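Local structure of 4-hydroxyphenylpyruvate dioxygenase (Pseudomonas putida, 5HMQ) at residues Asp167-His170 with Thr171-Lys175; Ala201-Val204 with Leu205-Ser208; Leu313-Trp316 with Leu317-Leu320. The protein dehydrates 3-dehydroshikimate to protocatechuate with a divalent metal ion, preferably cobalt, in the breakdown of quinate and shikimate. One frame throughout, in Å; residues are numbered along the deposited sequence.

Contact 1 of 3, residues Asp167-His170 with Thr171-Lys175; sequences DSFH and TLSLK. With MG (magnesium ion), chain K.
At the catalytic metal site of the TIM-barrel domain, a short helix starts right after the strand that carries Asp167, and Phe169 and Ser173 meet along one side of it. The CB of Ser173 lies over one face of the Phe169 ring, 3.9 Å from the centroid, in a CH-pi contact offset toward the rim. The Ser173 hydroxyl sits between its backbone N and its carbonyl carbon (chi1 64°). This turns OG back along the helix, where it donates to Phe169 O at 2.8 Å. Ser173 N donates to the same carbonyl, so two donors grip one oxygen.

Asp167 works with both ends of its carboxylate. OD1 caps the helix, accepting weak bonds from Phe169 N at 2.9 Å and His170 N at 3.3 Å. OD2 binds the magnesium ion at 2.1 Å and also takes a hydrogen bond from Arg212. Glu136, Gln193 and Glu241 bind the same ion. His170 belongs to the second shell: its NE2 lies 2.6 Å from water 2, in the plane of the ring, and that water is itself a metal ligand. Water 1 joins Asp167 N to Thr171 OG1. At the far end, Lys175 has positive phi and is the C-prime residue of a Schellman motif, with Lys175 N bonded to Leu172 O. A metal-binding aspartate that also N-caps the next helix thus sits at the C-terminal end of a strand, where TIM barrels place their active sites.

Contact 2 of 3, residues Ala201-Val204 with Leu205-Ser208; sequences AMDV and LEWS
Asp203 and Trp207 are joined by the first full turn of helix 204-211, with Trp207 N donating to Asp203 O at 2.7 Å and Ser208 N to Val204 O one residue on. Asp203 is the N-cap. Its OD2 accepts only a weak capping bond from Glu206 N, at 3.4 Å. The CG of Asp203 is anti to its own N (chi1 179°), which carries the carboxylate toward the first-turn amides, and OD2 comes 3.3 Å from Leu205 CB. The Asp203 and Leu205 side chains lie side by side and point the same way. Water 4 donates to Asp203 OD1 at 2.6 Å and weakly accepts from Leu205 N.

Met202, a selenomethionine, runs extended alongside the first turn, toward Glu206 and Trp207. Its CE reaches Glu206 CB at 3.5 Å, and the two side chains cross at about a right angle. Its SE lies 4.1 Å from Trp207 CB and makes an oblique Met-aromatic contact with the indole. Val204 comes to the indole from another direction, with CG2 at the ring edge, near its plane, 4.4 Å from CE3. The Trp207 ring also meets Phe169 edge-to-face.

The bend of Glu206 at chi2 leaves its OE2 4.5 Å from Asp203 OD2, a pairing of like charges that is probably eased by salt bridges from Glu206 to Arg209 and to Arg597 of the second subunit. Met202 packs on Arg517 of that subunit. Ser208 OG bonds Arg212, the arginine that also reaches the metal ligand Asp167. This helix start, after a TIM-barrel strand and beside the dimer contact, combines an aspartate N-cap, weakly bonded to the N3 amide, with a hydrophobic staple between Met202 at N' and Trp207 at N4.

Contact 3 of 3, residues Leu313-Trp316 with Leu317-Leu320; sequences LGNW and LKRL
As modelled, a first torsion of Lys318 away from the usual staggered positions (chi1 33°) and a bend at its last (chi4 90°) bring its ammonium group to the amide of Asn315. The Asn315 CG stands beside its own backbone N, and the two side chains run side by side in the same direction. Lys318 NZ donates to Asn315 OD1, but the modelled separation of 2.4 Å is very short. Both the torsion and the position of the lysine end are therefore doubtful. Nearer its backbone, the same uncertain chain passes close by Gly314 O.

Arg319 returns along the helix with an extended chain. Its CG touches Asn315 O at 3.2 Å, and NH1 reaches Asn315 CB at 3.2 Å. The guanidinium meets this carbon obliquely. Asn315 is therefore flanked by Lys318 and Arg319. The backbone beneath is regular helix: Arg319 N donates to Asn315 O at 2.9 Å, and Leu320 N to Trp316 O at the same length.

The other side of the helix is apolar. Leu313 CG meets Leu317 CD1 at 4.3 Å, and both leucines pack on Leu345 of strand 341-346, in the helix's own sheet. Leu317 also touches Ile343 of that strand. Trp316 meets Phe594 edge-to-face. Trp316, Leu317 and Leu320 all touch Phe600 of strand 599-606, which belongs to the other VOC sheet. Leu320 CB lies 3.4 Å from Trp316 O, where the helix gives way to loop. Helix 307-319 thus joins the two VOC modules through its apolar side. It is the helix of a beta-alpha-beta-beta-beta module, the building unit of the VOC fold.

All three contacts are local and follow one another along the chain, so none encloses or crosses another and none closes a long loop. Contact 1 comes first, after strand 162-167 of the barrel. The chain then passes through strand 189-194 before contact 2 opens the next short helix. These two touch: Phe169 CE1 lies 3.3 Å from Ser208 CB, so neighbouring beta-alpha connections pack together beside the catalytic metal. Contact 3 lies far off in the dioxygenase-like domain, on the opposite side of the chain's centre, with centres about 51 Å from contact 1 and 49 Å from contact 2. Its helix 307-319 joins strand 341-346 to strand 599-606 of the second VOC module.

Contact 1 of 3, residues Asp167-His170 with Thr171-Lys175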
loop_
_atom_site.group_PDB
_atom_site.type_symbol
_atom_site.label_atom_id
_atom_site.label_comp_id
_atom_site.label_asym_id
_atom_site.label_seq_id
_atom_site.Cartn_x
_atom_site.Cartn_y
_atom_site.Cartn_z
ATOM N N ASP C 167 -4.676 17.169 21.918
ATOM C CA ASP C 167 -4.507 16.506 20.630
ATOM C C ASP C 167 -3.866 17.506 19.679
ATOM O O ASP C 167 -4.477 18.529 19.353
ATOM C CB ASP C 167 -5.857 16.014 20.091
ATOM C CG ASP C 167 -5.740 15.266 18.770
ATOM O OD1 ASP C 167 -5.075 15.762 17.835
ATOM O OD2 ASP C 167 -6.334 14.171 18.662
ATOM N N SER C 168 -2.645 17.202 19.229
ATOM C CA SER C 168 -1.880 18.175 18.454
ATOM C C SER C 168 -2.583 18.554 17.157
ATOM O O SER C 168 -2.482 19.705 16.718
ATOM C CB SER C 168 -0.479 17.637 18.160
ATOM O OG SER C 168 -0.534 16.466 17.366
ATOM N N PHE C 169 -3.307 17.623 16.533
ATOM C CA PHE C 169 -3.981 17.969 15.286
ATOM C C PHE C 169 -5.125 18.944 15.531
ATOM O O PHE C 169 -5.260 19.944 14.818
ATOM C CB PHE C 169 -4.501 16.722 14.569
ATOM C CG PHE C 169 -5.186 17.037 13.266
ATOM C CD1 PHE C 169 -6.523 17.408 13.235
ATOM C CD2 PHE C 169 -4.482 17.001 12.074
ATOM C CE1 PHE C 169 -7.140 17.730 12.046
ATOM C CE2 PHE C 169 -5.100 17.313 10.879
ATOM C CZ PHE C 169 -6.431 17.674 10.865
ATOM N N HIS C 170 -5.971 18.662 16.525
ATOM C CA HIS C 170 -7.130 19.516 16.770
ATOM C C HIS C 170 -6.714 20.941 17.105
ATOM O O HIS C 170 -7.440 21.890 16.789
ATOM C CB HIS C 170 -7.990 18.934 17.893
ATOM C CG HIS C 170 -8.713 17.678 17.514
ATOM N ND1 HIS C 170 -9.568 17.607 16.434
ATOM C CD2 HIS C 170 -8.710 16.444 18.072
ATOM C CE1 HIS C 170 -10.060 16.384 16.345
ATOM N NE2 HIS C 170 -9.555 15.659 17.327
ATOM N N THR C 171 -5.553 21.113 17.738
ATOM C CA THR C 171 -5.074 22.450 18.062
ATOM C C THR C 171 -4.406 23.112 16.861
ATOM O O THR C 171 -4.719 24.259 16.523
ATOM C CB THR C 171 -4.108 22.387 19.247
ATOM O OG1 THR C 171 -4.815 21.952 20.415
ATOM C CG2 THR C 171 -3.493 23.757 19.508
ATOM N N LEU C 172 -3.480 22.411 16.207
ATOM C CA LEU C 172 -2.695 23.024 15.141
ATOM C C LEU C 172 -3.446 23.123 13.815
ATOM O O LEU C 172 -3.092 23.970 12.988
ATOM C CB LEU C 172 -1.386 22.256 14.943
ATOM C CG LEU C 172 -0.429 22.276 16.139
ATOM C CD1 LEU C 172 0.891 21.604 15.794
ATOM C CD2 LEU C 172 -0.196 23.703 16.613
ATOM N N SER C 173 -4.473 22.294 13.593
ATOM C CA SER C 173 -5.247 22.413 12.360
ATOM C C SER C 173 -6.034 23.716 12.315
ATOM O O SER C 173 -6.299 24.242 11.229
ATOM C CB SER C 173 -6.199 21.227 12.207
ATOM O OG SER C 173 -7.163 21.208 13.245
ATOM N N LEU C 174 -6.418 24.241 13.474
ATOM C CA LEU C 174 -7.054 25.543 13.583
ATOM C C LEU C 174 -6.046 26.667 13.769
ATOM O O LEU C 174 -6.445 27.794 14.082
ATOM C CB LEU C 174 -8.049 25.539 14.744
ATOM C CG LEU C 174 -9.133 24.464 14.700
ATOM C CD1 LEU C 174 -9.798 24.333 16.055
ATOM C CD2 LEU C 174 -10.166 24.807 13.645
ATOM N N LYS C 175 -4.755 26.382 13.585
ATOM C CA LYS C 175 -3.680 27.349 13.815
ATOM C C LYS C 175 -3.701 27.889 15.242
ATOM O O LYS C 175 -3.372 29.053 15.482
ATOM C CB LYS C 175 -3.728 28.500 12.804
ATOM C CG LYS C 175 -3.444 28.077 11.370
ATOM C CD LYS C 175 -3.604 29.242 10.408
ATOM C CE LYS C 175 -3.341 28.820 8.971
ATOM N NZ LYS C 175 -1.922 28.416 8.754
HETATM MG MG MG K . -7.759 12.872 19.493
HETATM O O HOH W 1 -5.799 19.806 21.964
HETATM O O HOH W 2 -9.162 13.179 18.132
HETATM O O HOH W 3 -9.003 11.489 20.301
#

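Contact 2 of 3, residues Ala201-Val204 with Leu205-Ser208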
loop_
_atom_site.group_PDB
_atom_site.type_symbol
_atom_site.label_atom_id
_atom_site.label_comp_id
_atom_site.label_asym_id
_atom_site.label_seq_id
_atom_site.Cartn_x
_atom_site.Cartn_y
_atom_site.Cartn_z
ATOM N N ALA C 201 -5.857 23.390 2.929
ATOM C CA ALA C 201 -7.020 24.272 3.011
ATOM C C ALA C 201 -8.270 23.416 2.815
ATOM O O ALA C 201 -8.928 23.422 1.772
ATOM C CB ALA C 201 -6.929 25.393 1.986
HETATM N N MSE C 202 -8.581 22.655 3.855
HETATM C CA MSE C 202 -9.559 21.586 3.762
HETATM C C MSE C 202 -10.500 21.613 4.954
HETATM O O MSE C 202 -10.135 22.106 6.022
HETATM C CB MSE C 202 -8.834 20.243 3.680
HETATM C CG MSE C 202 -9.704 19.041 3.396
HETATM SE SE MSE C 202 -8.586 17.456 3.332
HETATM C CE MSE C 202 -9.919 16.150 2.803
ATOM N N ASP C 203 -11.716 21.105 4.766
ATOM C CA ASP C 203 -12.617 20.896 5.889
ATOM C C ASP C 203 -11.899 20.088 6.960
ATOM O O ASP C 203 -11.394 18.994 6.689
ATOM C CB ASP C 203 -13.880 20.171 5.415
ATOM C CG ASP C 203 -14.853 19.890 6.541
ATOM O OD1 ASP C 203 -15.470 20.850 7.048
ATOM O OD2 ASP C 203 -15.002 18.706 6.916
ATOM N N VAL C 204 -11.853 20.634 8.178
ATOM C CA VAL C 204 -10.988 20.070 9.212
ATOM C C VAL C 204 -11.417 18.654 9.574
ATOM O O VAL C 204 -10.580 17.815 9.930
ATOM C CB VAL C 204 -10.951 21.002 10.439
ATOM C CG1 VAL C 204 -9.945 20.501 11.451
ATOM C CG2 VAL C 204 -10.591 22.412 10.008
ATOM N N LEU C 205 -12.712 18.351 9.464
ATOM C CA LEU C 205 -13.181 17.001 9.755
ATOM C C LEU C 205 -12.627 15.997 8.753
ATOM O O LEU C 205 -12.136 14.930 9.136
ATOM C CB LEU C 205 -14.710 16.965 9.755
ATOM C CG LEU C 205 -15.346 15.577 9.871
ATOM C CD1 LEU C 205 -15.557 15.158 11.304
ATOM C CD2 LEU C 205 -16.662 15.544 9.112
ATOM N N GLU C 206 -12.686 16.328 7.461
ATOM C CA GLU C 206 -12.108 15.451 6.448
ATOM C C GLU C 206 -10.587 15.482 6.496
ATOM O O GLU C 206 -9.935 14.464 6.238
ATOM C CB GLU C 206 -12.609 15.856 5.061
ATOM C CG GLU C 206 -14.121 16.011 4.948
ATOM C CD GLU C 206 -14.852 14.683 4.894
ATOM O OE1 GLU C 206 -14.208 13.653 4.593
ATOM O OE2 GLU C 206 -16.076 14.670 5.149
ATOM N N TRP C 207 -10.011 16.642 6.822
ATOM C CA TRP C 207 -8.569 16.753 7.024
ATOM C C TRP C 207 -8.091 15.802 8.115
ATOM O O TRP C 207 -7.066 15.127 7.957
ATOM C CB TRP C 207 -8.230 18.207 7.365
ATOM C CG TRP C 207 -6.774 18.557 7.467
ATOM C CD1 TRP C 207 -5.705 17.761 7.179
ATOM C CD2 TRP C 207 -6.236 19.819 7.877
ATOM N NE1 TRP C 207 -4.533 18.447 7.396
ATOM C CE2 TRP C 207 -4.833 19.714 7.824
ATOM C CE3 TRP C 207 -6.805 21.029 8.288
ATOM C CZ2 TRP C 207 -3.991 20.771 8.165
ATOM C CZ3 TRP C 207 -5.969 22.076 8.627
ATOM C CH2 TRP C 207 -4.578 21.941 8.564
ATOM N N SER C 208 -8.825 15.728 9.227
ATOM C CA SER C 208 -8.445 14.827 10.311
ATOM C C SER C 208 -8.692 13.372 9.944
ATOM O O SER C 208 -7.922 12.492 10.346
ATOM C CB SER C 208 -9.218 15.177 11.582
ATOM O OG SER C 208 -8.932 14.261 12.623
HETATM O O HOH W 4 -15.395 20.368 9.586
#

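Contact 3 of 3, residues Leu313-Trp316 with Leu317-Leu320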
loop_
_atom_site.group_PDB
_atom_site.type_symbol
_atom_site.label_atom_id
_atom_site.label_comp_id
_atom_site.label_asym_id
_atom_site.label_seq_id
_atom_site.Cartn_x
_atom_site.Cartn_y
_atom_site.Cartn_z
ATOM N N LEU C 313 25.502 0.448 -19.304
ATOM C CA LEU C 313 25.471 1.588 -18.395
ATOM C C LEU C 313 26.822 2.287 -18.348
ATOM O O LEU C 313 26.888 3.520 -18.275
ATOM C CB LEU C 313 25.047 1.138 -16.997
ATOM C CG LEU C 313 24.871 2.249 -15.960
ATOM C CD1 LEU C 313 23.877 3.289 -16.452
ATOM C CD2 LEU C 313 24.425 1.669 -14.626
ATOM N N GLY C 314 27.910 1.514 -18.389
ATOM C CA GLY C 314 29.230 2.115 -18.448
ATOM C C GLY C 314 29.433 2.965 -19.686
ATOM O O GLY C 314 30.070 4.016 -19.624
ATOM N N ASN C 315 28.873 2.535 -20.820
ATOM C CA ASN C 315 28.965 3.332 -22.040
ATOM C C ASN C 315 28.274 4.679 -21.862
ATOM O O ASN C 315 28.814 5.722 -22.246
ATOM C CB ASN C 315 28.354 2.572 -23.222
ATOM C CG ASN C 315 29.191 1.386 -23.659
ATOM O OD1 ASN C 315 30.356 1.268 -23.296
ATOM N ND2 ASN C 315 28.601 0.510 -24.459
ATOM N N TRP C 316 27.068 4.667 -21.288
ATOM C CA TRP C 316 26.369 5.903 -20.963
ATOM C C TRP C 316 27.262 6.816 -20.137
ATOM O O TRP C 316 27.319 8.025 -20.373
ATOM C CB TRP C 316 25.076 5.585 -20.212
ATOM C CG TRP C 316 23.907 5.345 -21.110
ATOM C CD1 TRP C 316 23.786 4.366 -22.054
ATOM C CD2 TRP C 316 22.668 6.059 -21.110
ATOM N NE1 TRP C 316 22.558 4.447 -22.663
ATOM C CE2 TRP C 316 21.851 5.476 -22.100
ATOM C CE3 TRP C 316 22.173 7.143 -20.379
ATOM C CZ2 TRP C 316 20.566 5.937 -22.374
ATOM C CZ3 TRP C 316 20.898 7.601 -20.654
ATOM C CH2 TRP C 316 20.108 6.998 -21.641
ATOM N N LEU C 317 27.973 6.247 -19.167
ATOM C CA LEU C 317 28.789 7.070 -18.296
ATOM C C LEU C 317 30.062 7.592 -18.972
ATOM O O LEU C 317 30.457 8.738 -18.736
ATOM C CB LEU C 317 29.101 6.305 -17.006
ATOM C CG LEU C 317 27.875 5.931 -16.156
ATOM C CD1 LEU C 317 28.197 4.856 -15.111
ATOM C CD2 LEU C 317 27.222 7.140 -15.490
ATOM N N LYS C 318 30.746 6.827 -19.800
ATOM C CA LYS C 318 31.817 7.499 -20.578
ATOM C C LYS C 318 31.278 8.550 -21.565
ATOM O O LYS C 318 31.884 9.621 -21.697
ATOM C CB LYS C 318 32.807 6.469 -21.128
ATOM C CG LYS C 318 32.204 5.153 -21.477
ATOM C CD LYS C 318 33.173 3.965 -21.590
ATOM C CE LYS C 318 32.560 2.651 -21.906
ATOM N NZ LYS C 318 32.484 2.418 -23.313
ATOM N N ARG C 319 30.145 8.295 -22.243
ATOM C CA ARG C 319 29.623 9.379 -23.068
ATOM C C ARG C 319 29.280 10.617 -22.230
ATOM O O ARG C 319 29.390 11.750 -22.723
ATOM C CB ARG C 319 28.427 8.923 -23.871
ATOM C CG ARG C 319 28.739 7.722 -24.721
ATOM C CD ARG C 319 27.535 7.246 -25.491
ATOM N NE ARG C 319 27.884 6.235 -26.484
ATOM C CZ ARG C 319 27.581 4.945 -26.371
ATOM N NH1 ARG C 319 26.912 4.509 -25.311
ATOM N NH2 ARG C 319 27.931 4.094 -27.326
ATOM N N LEU C 320 28.872 10.430 -20.971
ATOM C CA LEU C 320 28.650 11.549 -20.060
ATOM C C LEU C 320 29.938 12.090 -19.445
ATOM O O LEU C 320 29.874 12.981 -18.590
ATOM C CB LEU C 320 27.680 11.139 -18.946
ATOM C CG LEU C 320 26.207 11.144 -19.352
ATOM C CD1 LEU C 320 25.377 10.303 -18.383
ATOM C CD2 LEU C 320 25.681 12.586 -19.409
#